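Local coordinates for protein PorB (Corynebacterium glutamicum, PDB 2VQG) that probably forms an anion-specific channel as an alpha-helical porin of the corynebacterial cell envelope, at residues A[23-26]-A[27-31]. Residues are numbered along the deposited sequence; the frame is centred on the assembly and turned at random.
With ZN (zinc ion), chain J; CAC (cacodylate ion), chain M.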
loop_
_atom_site.group_PDB
_atom_site.type_symbol
_atom_site.label_atom_id
_atom_site.label_comp_id
_atom_site.label_asym_id
_atom_site.label_seq_id
_atom_site.Cartn_x
_atom_site.Cartn_y
_atom_site.Cartn_z
ATOM N N GLY A 23 12.616 3.477 3.145
ATOM C CA GLY A 23 13.260 2.167 2.982
ATOM C C GLY A 23 12.653 1.087 3.875
ATOM O O GLY A 23 12.621 -0.092 3.503
ATOM N N ILE A 24 12.236 1.459 5.085
ATOM C CA ILE A 24 11.493 0.517 5.944
ATOM C C ILE A 24 10.147 0.156 5.273
ATOM O O ILE A 24 9.737 -1.014 5.238
ATOM C CB ILE A 24 11.257 1.137 7.348
ATOM C CG1 ILE A 24 12.604 1.288 8.056
ATOM C CG2 ILE A 24 10.207 0.284 8.176
ATOM C CD1 ILE A 24 12.519 2.100 9.374
ATOM N N LEU A 25 9.455 1.166 4.761
ATOM C CA LEU A 25 8.204 0.943 4.052
ATOM C C LEU A 25 8.443 -0.004 2.865
ATOM O O LEU A 25 7.686 -0.969 2.662
ATOM C CB LEU A 25 7.620 2.269 3.558
ATOM C CG LEU A 25 6.369 2.175 2.671
ATOM C CD1 LEU A 25 5.226 1.551 3.460
ATOM C CD2 LEU A 25 5.963 3.557 2.152
ATOM N N GLU A 26 9.509 0.256 2.104
ATOM C CA GLU A 26 9.760 -0.546 0.881
ATOM C C GLU A 26 10.091 -2.009 1.249
ATOM O O GLU A 26 9.519 -2.938 0.660
ATOM C CB GLU A 26 10.878 0.057 0.043
ATOM C CG GLU A 26 11.166 -0.813 -1.187
ATOM C CD GLU A 26 12.105 -0.196 -2.179
ATOM O OE1 GLU A 26 12.845 0.772 -1.889
ATOM O OE2 GLU A 26 12.122 -0.733 -3.299
ATOM N N GLY A 27 10.994 -2.205 2.221
ATOM C CA GLY A 27 11.326 -3.559 2.711
ATOM C C GLY A 27 10.067 -4.274 3.200
ATOM O O GLY A 27 9.790 -5.435 2.838
ATOM N N GLY A 28 9.271 -3.573 4.001
ATOM C CA GLY A 28 8.070 -4.201 4.576
ATOM C C GLY A 28 7.051 -4.609 3.506
ATOM O O GLY A 28 6.464 -5.691 3.607
ATOM N N LEU A 29 6.867 -3.771 2.481
ATOM C CA LEU A 29 5.940 -4.084 1.397
ATOM C C LEU A 29 6.472 -5.227 0.520
ATOM O O LEU A 29 5.681 -6.048 0.040
ATOM C CB LEU A 29 5.629 -2.851 0.537
ATOM C CG LEU A 29 4.913 -1.689 1.279
ATOM C CD1 LEU A 29 4.797 -0.520 0.326
ATOM C CD2 LEU A 29 3.538 -2.086 1.792
ATOM N N LYS A 30 7.792 -5.285 0.312
ATOM C CA LYS A 30 8.383 -6.431 -0.394
ATOM C C LYS A 30 8.193 -7.707 0.420
ATOM O O LYS A 30 7.798 -8.747 -0.123
ATOM C CB LYS A 30 9.856 -6.225 -0.677
ATOM C CG LYS A 30 10.138 -5.132 -1.736
ATOM C CD LYS A 30 11.611 -4.933 -1.923
ATOM C CE LYS A 30 11.908 -4.076 -3.143
ATOM N NZ LYS A 30 13.394 -3.998 -3.460
ATOM N N ALA A 31 8.503 -7.646 1.718
ATOM C CA ALA A 31 8.391 -8.849 2.578
ATOM C C ALA A 31 6.951 -9.349 2.695
ATOM O O ALA A 31 6.717 -10.547 2.899
ATOM C CB ALA A 31 8.972 -8.563 3.952
HETATM ZN ZN ZN J . 13.438 -0.406 -4.662
HETATM AS AS CAC M . 13.186 -2.509 -6.800
HETATM O O1 CAC M . 11.705 -1.686 -7.187
HETATM O O2 CAC M . 13.727 -1.994 -5.235
HETATM C C1 CAC M . 12.866 -4.447 -6.782
HETATM C C2 CAC M . 14.605 -2.141 -8.106
#
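E26 and K30, one helical turn apart, run side by side in the same direction and meet at a zinc-bound cacodylate, an ion probably brought in by the crystallisation liquor. The glutamate binds the metal through one carboxylate oxygen: OE2 of E26 lies 1.9 Å from zinc, whereas OE1 of E26 stays back at 3.1 Å. Cacodylate O2 occupies another position on the same zinc, and one further atom from elsewhere in the structure also binds it. K30 reaches the same oxygen from one turn further along the helix, its NZ donating a hydrogen bond of 2.7 Å to cacodylate O2. The ammonium is thus joined to the carboxylate through the anion and the metal, and its positive charge probably helps to hold the cacodylate. An extended chain beyond CG brings K30 CE to 3.4 Å from E26 OE2, while near its root K30 CG packs 3.3 Å from the carbonyl O of E26.

Beneath these side chains runs the regular i to i+4 hydrogen bonding of an alpha-helix, here the C-terminal part of helix 19-31 in the all-helical fold of PorB. G27, G28, L29 and K30 donate their backbone N-H groups to the carbonyl oxygens of G23, I24, L25 and E26. G23 and I24 also help to line a detergent-binding pocket.

Apolar contact is made by L25 and L29, also an i, i+4 pair. With CG of L25 anti to its own N (chi1 174°) and so beside its carbonyl carbon, the CD1 branch is turned toward the next turn and meets L29 CD1 at 3.8 Å. L29 CG sits 3.2 Å from the L25 carbonyl O. Both leucines face helix 61-80, L25 against L74 and L29, which is buried, against A78.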